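Local coordinates for protein endonuclease IV (PDB 3AAM) that cleaves DNA at apurinic or apyrimidinic sites during base excision repair, leaving a 3'-hydroxyl and a 5'-terminal sugar phosphate, as a metal-dependent endonuclease, at residues D169-A181 and S214-I227. Sequence-based numbering, arbitrary orientation.
Sequences DTCHAYAAGYDVA and SRVDHHAHLLQGKI. With MN (manganese (II) ion), chain B.
Segment 214-227 runs along one side of helix 170-176 and meets the chain after it, with CA atoms nearest at Ala-181 and Ile-227 (4.1 Å) and at Ala-175 and Arg-215 (4.6 Å); Arg-215 N donates to Ala-175 O (2.9 Å, N-H...O 150°). Beyond this bond, the Arg-215 chain bends at chi2, bringing one guanidinium face over Ala-176 O, while NH1 is hydrogen-bonded to Ala-142 O. Ala-175 CB presses on Val-216 O at 3.1 Å.

Both segments bind the manganese ion seen here, in a family whose cofactor is zinc: His-172 through NE2 (2.2 Å), Asp-217 through both carboxylate oxygens, and His-219 through NE2 (2.3 Å), joined by a water and one atom from elsewhere. The Asp-217 carboxylate stands nearly perpendicular to the His-172 ring (85°), and the two histidines converge at their NE2 atoms, neither ring over the other's face. The N-cap Asp-169 accepts from His-172 N through OD1. The His-172 ring's rotation is set by ND1 donating to Asn-140 O, the metal at NE2 and the Asp-169 carboxylate over one face; His-219 ND1, bonded to Glu-248 O, likewise orients its ring. Cys-171 SG touches His-218 O and, obliquely, His-219 CD2.

Ile-227 packs against Tyr-174 of the helix and Val-180 and Ala-181 beyond it. Its CG1 sits over one face of the Tyr-174 ring, 4.0 Å from the centroid, in a CH-pi contact. CG2 touches Val-180 CG1 (3.7 Å), and CD1 reaches Tyr-174 CB. With CG anti to the backbone N (chi1 -167°), Tyr-174 extends its ring past Lys-226 CB toward a water held by Lys-226 O. A serine in place of Tyr-174 would probably leave Ile-227 CG1 without its aromatic face and open a gap beside Lys-226 CB.

Ligands from the helix directly after strand 165-169 and the excursion after strand 202-208, at the C-terminal ends of TIM-barrel strands, are characteristic of the AP endonuclease 2 metal site.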
loop_
_atom_site.group_PDB
_atom_site.type_symbol
_atom_site.label_atom_id
_atom_site.label_comp_id
_atom_site.label_asym_id
_atom_site.label_seq_id
_atom_site.Cartn_x
_atom_site.Cartn_y
_atom_site.Cartn_z
ATOM N N ASP A 169 6.640 0.869 3.468
ATOM C CA ASP A 169 6.321 2.288 3.397
ATOM C C ASP A 169 7.571 2.987 3.922
ATOM O O ASP A 169 7.957 2.822 5.082
ATOM C CB ASP A 169 5.106 2.650 4.255
ATOM C CG ASP A 169 4.721 4.116 4.118
ATOM O OD1 ASP A 169 5.594 4.984 4.353
ATOM O OD2 ASP A 169 3.555 4.405 3.770
ATOM N N THR A 170 8.222 3.746 3.050
ATOM C CA THR A 170 9.445 4.451 3.408
ATOM C C THR A 170 9.263 5.540 4.465
ATOM O O THR A 170 10.181 5.812 5.244
ATOM C CB THR A 170 10.073 5.062 2.158
ATOM O OG1 THR A 170 9.048 5.702 1.389
ATOM C CG2 THR A 170 10.732 3.978 1.312
ATOM N N CYS A 171 8.095 6.172 4.490
ATOM C CA CYS A 171 7.826 7.212 5.481
ATOM C C CYS A 171 7.722 6.539 6.839
ATOM O O CYS A 171 8.329 6.982 7.817
ATOM C CB CYS A 171 6.512 7.936 5.166
ATOM S SG CYS A 171 6.008 9.159 6.414
ATOM N N HIS A 172 6.950 5.459 6.897
ATOM C CA HIS A 172 6.780 4.720 8.144
ATOM C C HIS A 172 8.122 4.215 8.661
ATOM O O HIS A 172 8.416 4.320 9.853
ATOM C CB HIS A 172 5.849 3.527 7.935
ATOM C CG HIS A 172 4.445 3.906 7.585
ATOM N ND1 HIS A 172 3.468 2.969 7.332
ATOM C CD2 HIS A 172 3.853 5.115 7.440
ATOM C CE1 HIS A 172 2.335 3.584 7.043
ATOM N NE2 HIS A 172 2.542 4.886 7.101
ATOM N N ALA A 173 8.928 3.669 7.756
ATOM C CA ALA A 173 10.238 3.139 8.122
ATOM C C ALA A 173 11.119 4.231 8.713
ATOM O O ALA A 173 11.760 4.033 9.745
ATOM C CB ALA A 173 10.916 2.518 6.900
ATOM N N TYR A 174 11.138 5.385 8.058
ATOM C CA TYR A 174 11.947 6.506 8.520
ATOM C C TYR A 174 11.483 6.929 9.910
ATOM O O TYR A 174 12.294 7.115 10.818
ATOM C CB TYR A 174 11.819 7.674 7.540
ATOM C CG TYR A 174 12.834 8.776 7.745
ATOM C CD1 TYR A 174 14.196 8.525 7.608
ATOM C CD2 TYR A 174 12.430 10.069 8.068
ATOM C CE1 TYR A 174 15.136 9.534 7.788
ATOM C CE2 TYR A 174 13.363 11.088 8.249
ATOM C CZ TYR A 174 14.713 10.810 8.108
ATOM O OH TYR A 174 15.644 11.808 8.287
ATOM N N ALA A 175 10.170 7.070 10.075
ATOM C CA ALA A 175 9.609 7.478 11.357
ATOM C C ALA A 175 9.909 6.469 12.454
ATOM O O ALA A 175 10.008 6.829 13.623
ATOM C CB ALA A 175 8.102 7.679 11.231
ATOM N N ALA A 176 10.064 5.206 12.075
ATOM C CA ALA A 176 10.341 4.150 13.039
ATOM C C ALA A 176 11.808 4.074 13.446
ATOM O O ALA A 176 12.136 3.475 14.473
ATOM C CB ALA A 176 9.890 2.810 12.480
ATOM N N GLY A 177 12.690 4.665 12.644
ATOM C CA GLY A 177 14.106 4.629 12.973
ATOM C C GLY A 177 15.021 4.107 11.877
ATOM O O GLY A 177 16.240 4.074 12.050
ATOM N N TYR A 178 14.449 3.680 10.757
ATOM C CA TYR A 178 15.255 3.188 9.642
ATOM C C TYR A 178 15.688 4.403 8.829
ATOM O O TYR A 178 14.850 5.105 8.263
ATOM C CB TYR A 178 14.435 2.235 8.774
ATOM C CG TYR A 178 14.149 0.897 9.425
ATOM C CD1 TYR A 178 15.145 -0.076 9.529
ATOM C CD2 TYR A 178 12.878 0.592 9.906
ATOM C CE1 TYR A 178 14.877 -1.327 10.093
ATOM C CE2 TYR A 178 12.601 -0.653 10.475
ATOM C CZ TYR A 178 13.603 -1.606 10.560
ATOM O OH TYR A 178 13.327 -2.847 11.092
ATOM N N ASP A 179 16.993 4.645 8.762
ATOM C CA ASP A 179 17.503 5.812 8.046
ATOM C C ASP A 179 17.434 5.716 6.520
ATOM O O ASP A 179 18.448 5.520 5.849
ATOM C CB ASP A 179 18.945 6.097 8.467
ATOM C CG ASP A 179 19.361 7.525 8.173
ATOM O OD1 ASP A 179 18.665 8.198 7.386
ATOM O OD2 ASP A 179 20.384 7.973 8.731
ATOM N N VAL A 180 16.236 5.883 5.970
ATOM C CA VAL A 180 16.053 5.820 4.524
ATOM C C VAL A 180 16.714 7.010 3.826
ATOM O O VAL A 180 17.118 6.914 2.665
ATOM C CB VAL A 180 14.559 5.810 4.150
ATOM C CG1 VAL A 180 14.397 5.582 2.650
ATOM C CG2 VAL A 180 13.829 4.734 4.944
ATOM N N ALA A 181 16.826 8.125 4.540
ATOM C CA ALA A 181 17.424 9.332 3.982
ATOM C C ALA A 181 18.915 9.215 3.689
ATOM O O ALA A 181 19.370 9.575 2.600
ATOM C CB ALA A 181 17.181 10.512 4.919
ATOM N N SER A 214 11.067 9.667 14.734
ATOM C CA SER A 214 10.134 10.573 15.403
ATOM C C SER A 214 8.770 9.951 15.688
ATOM O O SER A 214 7.975 10.511 16.451
ATOM C CB SER A 214 9.934 11.831 14.560
ATOM O OG SER A 214 9.285 11.523 13.340
ATOM N N ARG A 215 8.503 8.802 15.072
ATOM C CA ARG A 215 7.228 8.110 15.242
ATOM C C ARG A 215 6.074 8.899 14.631
ATOM O O ARG A 215 4.908 8.575 14.846
ATOM C CB ARG A 215 6.945 7.842 16.725
ATOM C CG ARG A 215 7.539 6.544 17.269
ATOM C CD ARG A 215 9.035 6.438 17.037
ATOM N NE ARG A 215 9.628 5.347 17.811
ATOM C CZ ARG A 215 9.326 4.061 17.663
ATOM N NH1 ARG A 215 8.432 3.679 16.761
ATOM N NH2 ARG A 215 9.918 3.151 18.426
ATOM N N VAL A 216 6.407 9.934 13.869
ATOM C CA VAL A 216 5.396 10.753 13.211
ATOM C C VAL A 216 5.106 10.164 11.832
ATOM O O VAL A 216 6.025 9.909 11.055
ATOM C CB VAL A 216 5.875 12.215 13.049
ATOM C CG1 VAL A 216 4.893 12.997 12.188
ATOM C CG2 VAL A 216 6.007 12.872 14.417
ATOM N N ASP A 217 3.828 9.937 11.545
ATOM C CA ASP A 217 3.399 9.383 10.266
ATOM C C ASP A 217 2.699 10.489 9.487
ATOM O O ASP A 217 1.485 10.649 9.572
ATOM C CB ASP A 217 2.437 8.210 10.494
ATOM C CG ASP A 217 1.952 7.581 9.194
ATOM O OD1 ASP A 217 2.454 7.956 8.115
ATOM O OD2 ASP A 217 1.066 6.701 9.252
ATOM N N HIS A 218 3.483 11.245 8.726
ATOM C CA HIS A 218 2.965 12.361 7.942
ATOM C C HIS A 218 3.648 12.331 6.572
ATOM O O HIS A 218 4.794 12.758 6.430
ATOM C CB HIS A 218 3.278 13.661 8.691
ATOM C CG HIS A 218 2.593 14.872 8.139
ATOM N ND1 HIS A 218 2.640 16.098 8.769
ATOM C CD2 HIS A 218 1.854 15.051 7.019
ATOM C CE1 HIS A 218 1.957 16.981 8.061
ATOM N NE2 HIS A 218 1.470 16.371 6.994
ATOM N N HIS A 219 2.941 11.823 5.568
ATOM C CA HIS A 219 3.492 11.711 4.218
ATOM C C HIS A 219 3.784 13.066 3.585
ATOM O O HIS A 219 3.119 14.058 3.877
ATOM C CB HIS A 219 2.530 10.971 3.286
ATOM C CG HIS A 219 2.056 9.648 3.802
ATOM N ND1 HIS A 219 1.112 8.895 3.137
ATOM C CD2 HIS A 219 2.370 8.952 4.920
ATOM C CE1 HIS A 219 0.862 7.795 3.824
ATOM N NE2 HIS A 219 1.612 7.807 4.912
ATOM N N ALA A 220 4.784 13.083 2.710
ATOM C CA ALA A 220 5.168 14.280 1.979
ATOM C C ALA A 220 5.437 13.884 0.531
ATOM O O ALA A 220 5.836 12.748 0.256
ATOM C CB ALA A 220 6.422 14.898 2.588
ATOM N N HIS A 221 5.201 14.818 -0.387
ATOM C CA HIS A 221 5.433 14.586 -1.811
ATOM C C HIS A 221 6.911 14.286 -2.044
ATOM O O HIS A 221 7.754 14.547 -1.182
ATOM C CB HIS A 221 5.059 15.828 -2.628
ATOM C CG HIS A 221 3.618 16.219 -2.527
ATOM N ND1 HIS A 221 2.589 15.375 -2.884
ATOM C CD2 HIS A 221 3.035 17.375 -2.131
ATOM C CE1 HIS A 221 1.434 15.993 -2.713
ATOM N NE2 HIS A 221 1.677 17.209 -2.255
ATOM N N LEU A 222 7.227 13.743 -3.215
ATOM C CA LEU A 222 8.612 13.438 -3.543
ATOM C C LEU A 222 9.446 14.716 -3.480
ATOM O O LEU A 222 9.018 15.774 -3.943
ATOM C CB LEU A 222 8.696 12.811 -4.935
ATOM C CG LEU A 222 7.871 11.530 -5.092
ATOM C CD1 LEU A 222 7.978 11.033 -6.523
ATOM C CD2 LEU A 222 8.353 10.468 -4.113
ATOM N N LEU A 223 10.630 14.601 -2.885
ATOM C CA LEU A 223 11.568 15.713 -2.712
ATOM C C LEU A 223 11.088 16.807 -1.760
ATOM O O LEU A 223 11.782 17.803 -1.568
ATOM C CB LEU A 223 11.925 16.345 -4.065
ATOM C CG LEU A 223 12.670 15.458 -5.071
ATOM C CD1 LEU A 223 13.130 16.306 -6.257
ATOM C CD2 LEU A 223 13.869 14.806 -4.401
ATOM N N GLN A 224 9.920 16.624 -1.147
ATOM C CA GLN A 224 9.392 17.634 -0.234
ATOM C C GLN A 224 9.454 17.251 1.243
ATOM O O GLN A 224 8.973 17.990 2.105
ATOM C CB GLN A 224 7.952 17.984 -0.614
ATOM C CG GLN A 224 7.833 18.708 -1.946
ATOM C CD GLN A 224 6.420 19.161 -2.237
ATOM O OE1 GLN A 224 5.609 19.316 -1.323
ATOM N NE2 GLN A 224 6.120 19.399 -3.510
ATOM N N GLY A 225 10.058 16.103 1.529
ATOM C CA GLY A 225 10.170 15.644 2.901
ATOM C C GLY A 225 11.601 15.541 3.393
ATOM O O GLY A 225 12.520 16.079 2.779
ATOM N N LYS A 226 11.789 14.828 4.499
ATOM C CA LYS A 226 13.108 14.669 5.098
ATOM C C LYS A 226 13.950 13.551 4.494
ATOM O O LYS A 226 15.147 13.461 4.767
ATOM C CB LYS A 226 12.967 14.442 6.607
ATOM C CG LYS A 226 12.170 15.525 7.322
ATOM C CD LYS A 226 12.764 16.902 7.088
ATOM C CE LYS A 226 11.925 17.990 7.751
ATOM N NZ LYS A 226 12.388 19.356 7.367
ATOM N N ILE A 227 13.339 12.696 3.682
ATOM C CA ILE A 227 14.090 11.611 3.065
ATOM C C ILE A 227 14.723 12.101 1.767
ATOM O O ILE A 227 15.849 11.731 1.438
ATOM C CB ILE A 227 13.187 10.393 2.789
ATOM C CG1 ILE A 227 12.535 9.944 4.100
ATOM C CG2 ILE A 227 14.023 9.254 2.194
ATOM C CD1 ILE A 227 11.499 8.843 3.948
HETATM MN MN MN B . 1.088 6.563 6.761
HETATM O O HOH W 1 16.840 14.510 6.604
HETATM O O HOH W 2 -0.827 8.161 7.050
#